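Local structure of phosphatidylinositol 4,5-bisphosphate-binding protein SLM1 (Saccharomyces cerevisiae, 4A6H) at residues Ala53-Lys65 and Tyr103-Thr117. The protein binds phosphatidylinositol 4,5-bisphosphate through its PH domain, the part in this structure, and acts with SLM2 as an effector of TORC2 and calcineurin signalling. Sequence-based numbering, arbitrary orientation.
Sequences ALSECTVTEHSRK and YESMMSWFDNLKILT
Phe110 is clamped between Val59 and His62, where the C-terminal helix of the PH domain, 103-116, packs against strand 57-62, outermost in this chain's sheet; their axes approach to 7.6 Å. With CG anti to the backbone N (chi1 -176°), the Phe110 ring extends from the helix to take CG2 of Val59 over one face, 4.0 Å from its centroid. On the opposite face the His62 ring stands edge-on, a T-shaped pair with planes at 74°. The imidazole is gripped further: SD of Met107 sits over the centre of one face, 3.6 Å from the centroid, and ND1 donates to Ser63 O in the ring plane, which should fix the ring's rotation. The Leu113 side chain crosses that of Val59 at about a right angle, CB against CG1, and meets Leu54 through their CD2 methyls, a buried corner that Leu29 of strand 21-29 also lines.

On the solvent side Lys65 CB still packs closely over the Tyr103 ring, 3.6 Å from its centroid, but NZ reaches Glu104 OE2 only by a long salt bridge, 3.7 Å. No direct hydrogen bond joins the segments; at the far end a water accepts from Val59 N (2.8 Å) and donates to Thr117 OG1 (2.7 Å), which itself donates to Leu113 O.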
loop_
_atom_site.group_PDB
_atom_site.type_symbol
_atom_site.label_atom_id
_atom_site.label_comp_id
_atom_site.label_asym_id
_atom_site.label_seq_id
_atom_site.Cartn_x
_atom_site.Cartn_y
_atom_site.Cartn_z
ATOM N N ALA A 53 -7.580 9.018 7.931
ATOM C CA ALA A 53 -6.558 9.226 6.908
ATOM C C ALA A 53 -5.158 9.286 7.513
ATOM O O ALA A 53 -4.880 10.156 8.325
ATOM C CB ALA A 53 -6.849 10.503 6.156
ATOM N N LEU A 54 -4.278 8.385 7.092
ATOM C CA LEU A 54 -2.954 8.281 7.679
ATOM C C LEU A 54 -2.088 9.494 7.334
ATOM O O LEU A 54 -1.170 9.818 8.076
ATOM C CB LEU A 54 -2.265 6.999 7.224
ATOM C CG LEU A 54 -2.963 5.711 7.637
ATOM C CD1 LEU A 54 -2.169 4.512 7.141
ATOM C CD2 LEU A 54 -3.144 5.691 9.141
ATOM N N SER A 55 -2.412 10.159 6.229
ATOM C CA SER A 55 -1.640 11.309 5.759
ATOM C C SER A 55 -1.664 12.427 6.784
ATOM O O SER A 55 -0.799 13.303 6.777
ATOM C CB SER A 55 -2.224 11.824 4.445
ATOM O OG SER A 55 -3.540 12.308 4.633
ATOM N N GLU A 56 -2.661 12.417 7.662
ATOM C CA GLU A 56 -2.772 13.482 8.647
ATOM C C GLU A 56 -2.844 12.979 10.081
ATOM O O GLU A 56 -3.361 13.668 10.959
ATOM C CB GLU A 56 -3.940 14.423 8.329
ATOM C CG GLU A 56 -3.815 15.155 6.987
ATOM C CD GLU A 56 -2.550 15.999 6.867
ATOM O OE1 GLU A 56 -1.990 16.416 7.904
ATOM O OE2 GLU A 56 -2.119 16.245 5.719
ATOM N N CYS A 57 -2.307 11.784 10.311
ATOM C CA CYS A 57 -2.171 11.240 11.656
ATOM C C CYS A 57 -0.735 10.862 11.939
ATOM O O CYS A 57 0.045 10.601 11.025
ATOM C CB CYS A 57 -3.048 9.996 11.834
ATOM S SG CYS A 57 -4.816 10.313 11.716
ATOM N N THR A 58 -0.389 10.842 13.219
ATOM C CA THR A 58 0.884 10.295 13.668
ATOM C C THR A 58 0.663 9.427 14.899
ATOM O O THR A 58 -0.375 9.520 15.554
ATOM C CB THR A 58 1.902 11.397 14.033
ATOM O OG1 THR A 58 1.366 12.244 15.060
ATOM C CG2 THR A 58 2.258 12.234 12.813
ATOM N N VAL A 59 1.623 8.559 15.205
ATOM C CA VAL A 59 1.599 7.857 16.479
ATOM C C VAL A 59 2.714 8.408 17.342
ATOM O O VAL A 59 3.869 8.519 16.911
ATOM C CB VAL A 59 1.674 6.315 16.346
ATOM C CG1 VAL A 59 0.353 5.775 15.772
ATOM C CG2 VAL A 59 2.864 5.887 15.495
ATOM N N THR A 60 2.361 8.792 18.559
ATOM C CA THR A 60 3.279 9.565 19.367
ATOM C C THR A 60 3.851 8.715 20.495
ATOM O O THR A 60 5.023 8.335 20.464
ATOM C CB THR A 60 2.606 10.843 19.884
ATOM O OG1 THR A 60 1.368 10.508 20.518
ATOM C CG2 THR A 60 2.315 11.791 18.722
ATOM N N GLU A 61 3.034 8.400 21.485
ATOM C CA GLU A 61 3.527 7.619 22.602
ATOM C C GLU A 61 2.876 6.253 22.697
ATOM O O GLU A 61 1.826 5.992 22.083
ATOM C CB GLU A 61 3.381 8.379 23.921
ATOM C CG GLU A 61 2.031 8.997 24.136
ATOM C CD GLU A 61 1.919 9.719 25.464
ATOM O OE1 GLU A 61 2.559 9.290 26.449
ATOM O OE2 GLU A 61 1.179 10.719 25.522
ATOM N N HIS A 62 3.520 5.380 23.454
ATOM C CA HIS A 62 2.975 4.083 23.768
ATOM C C HIS A 62 3.428 3.616 25.138
ATOM O O HIS A 62 4.379 4.149 25.726
ATOM C CB HIS A 62 3.336 3.052 22.693
ATOM C CG HIS A 62 4.796 2.750 22.613
ATOM N ND1 HIS A 62 5.451 2.006 23.571
ATOM C CD2 HIS A 62 5.733 3.094 21.697
ATOM C CE1 HIS A 62 6.730 1.905 23.249
ATOM N NE2 HIS A 62 6.928 2.559 22.118
ATOM N N SER A 63 2.731 2.623 25.658
ATOM C CA SER A 63 3.068 2.067 26.955
ATOM C C SER A 63 4.478 1.506 26.964
ATOM O O SER A 63 4.952 0.987 25.958
ATOM C CB SER A 63 2.114 0.928 27.323
ATOM O OG SER A 63 0.753 1.316 27.255
ATOM N N ARG A 64 5.133 1.593 28.115
ATOM C CA ARG A 64 6.336 0.807 28.345
ATOM C C ARG A 64 5.918 -0.565 28.869
ATOM O O ARG A 64 4.942 -0.678 29.611
ATOM C CB ARG A 64 7.253 1.504 29.349
ATOM C CG ARG A 64 7.873 2.787 28.836
ATOM C CD ARG A 64 8.852 3.346 29.850
ATOM N NE ARG A 64 9.842 2.356 30.266
ATOM C CZ ARG A 64 10.714 2.544 31.252
ATOM N NH1 ARG A 64 10.715 3.684 31.927
ATOM N NH2 ARG A 64 11.583 1.592 31.567
ATOM N N LYS A 65 6.645 -1.611 28.482
ATOM C CA LYS A 65 6.267 -2.960 28.887
ATOM C C LYS A 65 6.339 -3.144 30.402
ATOM O O LYS A 65 7.150 -2.510 31.082
ATOM C CB LYS A 65 7.108 -4.024 28.170
ATOM C CG LYS A 65 6.669 -5.456 28.469
ATOM C CD LYS A 65 7.398 -6.466 27.599
ATOM C CE LYS A 65 7.057 -7.897 27.999
ATOM N NZ LYS A 65 5.610 -8.220 27.854
ATOM N N TYR A 103 1.282 -6.053 25.053
ATOM C CA TYR A 103 2.353 -5.144 24.665
ATOM C C TYR A 103 2.822 -5.462 23.254
ATOM O O TYR A 103 2.993 -4.567 22.435
ATOM C CB TYR A 103 3.534 -5.237 25.646
ATOM C CG TYR A 103 4.728 -4.410 25.242
ATOM C CD1 TYR A 103 4.787 -3.053 25.535
ATOM C CD2 TYR A 103 5.799 -4.979 24.558
ATOM C CE1 TYR A 103 5.882 -2.286 25.156
ATOM C CE2 TYR A 103 6.887 -4.221 24.173
ATOM C CZ TYR A 103 6.927 -2.879 24.474
ATOM O OH TYR A 103 8.018 -2.129 24.097
ATOM N N GLU A 104 3.029 -6.747 22.971
ATOM C CA GLU A 104 3.564 -7.161 21.676
ATOM C C GLU A 104 2.612 -6.802 20.531
ATOM O O GLU A 104 3.049 -6.336 19.478
ATOM C CB GLU A 104 3.855 -8.667 21.676
ATOM C CG GLU A 104 4.564 -9.167 22.937
ATOM C CD GLU A 104 3.595 -9.632 24.018
ATOM O OE1 GLU A 104 3.046 -10.749 23.886
ATOM O OE2 GLU A 104 3.383 -8.887 25.001
ATOM N N SER A 105 1.315 -7.018 20.739
ATOM C CA SER A 105 0.333 -6.679 19.720
ATOM C C SER A 105 0.303 -5.172 19.530
ATOM O O SER A 105 0.239 -4.676 18.402
ATOM C CB SER A 105 -1.054 -7.180 20.114
ATOM O OG SER A 105 -2.019 -6.765 19.165
ATOM N N MET A 106 0.326 -4.449 20.646
ATOM C CA MET A 106 0.331 -2.998 20.579
ATOM C C MET A 106 1.522 -2.515 19.759
ATOM O O MET A 106 1.391 -1.612 18.927
ATOM C CB MET A 106 0.342 -2.391 21.985
ATOM C CG MET A 106 0.510 -0.872 22.032
ATOM S SD MET A 106 2.210 -0.311 21.825
ATOM C CE MET A 106 2.845 -0.702 23.450
ATOM N N MET A 107 2.689 -3.117 19.974
ATOM C CA MET A 107 3.871 -2.654 19.267
ATOM C C MET A 107 3.802 -2.984 17.778
ATOM O O MET A 107 4.308 -2.229 16.953
ATOM C CB MET A 107 5.149 -3.207 19.893
ATOM C CG MET A 107 5.527 -2.530 21.218
ATOM S SD MET A 107 5.744 -0.739 21.095
ATOM C CE MET A 107 7.191 -0.614 20.044
ATOM N N SER A 108 3.153 -4.086 17.431
ATOM C CA SER A 108 2.914 -4.376 16.017
ATOM C C SER A 108 2.054 -3.281 15.364
ATOM O O SER A 108 2.373 -2.792 14.282
ATOM C CB SER A 108 2.284 -5.754 15.838
ATOM O OG SER A 108 2.000 -6.009 14.473
ATOM N N TRP A 109 0.973 -2.884 16.034
ATOM C CA TRP A 109 0.149 -1.785 15.538
ATOM C C TRP A 109 0.953 -0.485 15.469
ATOM O O TRP A 109 0.912 0.229 14.465
ATOM C CB TRP A 109 -1.064 -1.581 16.444
ATOM C CG TRP A 109 -2.171 -2.564 16.206
ATOM C CD1 TRP A 109 -2.481 -3.655 16.967
ATOM C CD2 TRP A 109 -3.100 -2.554 15.114
ATOM N NE1 TRP A 109 -3.564 -4.314 16.426
ATOM C CE2 TRP A 109 -3.971 -3.651 15.297
ATOM C CE3 TRP A 109 -3.313 -1.698 14.026
ATOM C CZ2 TRP A 109 -5.012 -3.934 14.407
ATOM C CZ3 TRP A 109 -4.349 -1.985 13.144
ATOM C CH2 TRP A 109 -5.181 -3.088 13.346
ATOM N N PHE A 110 1.670 -0.178 16.550
ATOM C CA PHE A 110 2.404 1.071 16.655
ATOM C C PHE A 110 3.437 1.171 15.550
ATOM O O PHE A 110 3.501 2.178 14.857
ATOM C CB PHE A 110 3.090 1.175 18.028
ATOM C CG PHE A 110 3.802 2.483 18.250
ATOM C CD1 PHE A 110 3.131 3.569 18.799
ATOM C CD2 PHE A 110 5.128 2.635 17.878
ATOM C CE1 PHE A 110 3.781 4.784 18.991
ATOM C CE2 PHE A 110 5.782 3.843 18.069
ATOM C CZ PHE A 110 5.103 4.919 18.623
ATOM N N ASP A 111 4.227 0.120 15.363
ATOM C CA ASP A 111 5.299 0.189 14.359
ATOM C C ASP A 111 4.774 0.186 12.921
ATOM O O ASP A 111 5.307 0.893 12.059
ATOM C CB ASP A 111 6.313 -0.934 14.541
ATOM C CG ASP A 111 7.128 -0.791 15.801
ATOM O OD1 ASP A 111 7.307 0.347 16.280
ATOM O OD2 ASP A 111 7.588 -1.832 16.310
ATOM N N ASN A 112 3.710 -0.576 12.660
ATOM C CA ASN A 112 3.087 -0.549 11.345
ATOM C C ASN A 112 2.494 0.826 11.028
ATOM O O ASN A 112 2.607 1.311 9.909
ATOM C CB ASN A 112 2.040 -1.659 11.206
ATOM C CG ASN A 112 2.648 -2.985 10.793
ATOM O OD1 ASN A 112 2.754 -3.281 9.603
ATOM N ND2 ASN A 112 3.056 -3.788 11.770
ATOM N N LEU A 113 1.901 1.480 12.024
ATOM C CA LEU A 113 1.365 2.823 11.812
ATOM C C LEU A 113 2.488 3.828 11.615
ATOM O O LEU A 113 2.404 4.699 10.744
ATOM C CB LEU A 113 0.504 3.249 13.000
ATOM C CG LEU A 113 -0.896 2.642 12.947
ATOM C CD1 LEU A 113 -1.561 2.638 14.326
ATOM C CD2 LEU A 113 -1.782 3.376 11.939
ATOM N N LYS A 114 3.536 3.692 12.421
ATOM C CA LYS A 114 4.667 4.607 12.384
ATOM C C LYS A 114 5.292 4.672 10.997
ATOM O O LYS A 114 5.571 5.760 10.503
ATOM C CB LYS A 114 5.705 4.201 13.425
ATOM C CG LYS A 114 6.909 5.132 13.465
ATOM C CD LYS A 114 7.976 4.652 14.448
ATOM C CE LYS A 114 8.627 3.360 13.971
ATOM N NZ LYS A 114 9.929 3.118 14.670
ATOM N N ILE A 115 5.489 3.524 10.354
ATOM C CA ILE A 115 6.160 3.554 9.051
ATOM C C ILE A 115 5.287 4.054 7.913
ATOM O O ILE A 115 5.795 4.364 6.836
ATOM C CB ILE A 115 6.878 2.230 8.686
ATOM C CG1 ILE A 115 5.870 1.100 8.474
ATOM C CG2 ILE A 115 7.915 1.874 9.740
ATOM C CD1 ILE A 115 6.491 -0.151 7.910
ATOM N N LEU A 116 3.980 4.181 8.160
ATOM C CA LEU A 116 3.056 4.719 7.164
ATOM C C LEU A 116 2.724 6.188 7.424
ATOM O O LEU A 116 2.002 6.809 6.638
ATOM C CB LEU A 116 1.759 3.890 7.140
ATOM C CG LEU A 116 1.907 2.465 6.594
ATOM C CD1 LEU A 116 0.664 1.635 6.896
ATOM C CD2 LEU A 116 2.170 2.470 5.113
ATOM N N THR A 117 3.240 6.742 8.521
ATOM C CA THR A 117 2.911 8.113 8.925
ATOM C C THR A 117 4.136 8.996 9.194
ATOM O O THR A 117 4.070 9.941 9.988
ATOM C CB THR A 117 2.011 8.128 10.183
ATOM O OG1 THR A 117 2.646 7.402 11.241
ATOM C CG2 THR A 117 0.637 7.494 9.893
HETATM O O HOH W 1 1.861 10.274 6.498
HETATM O O HOH W 2 3.784 8.626 13.385
#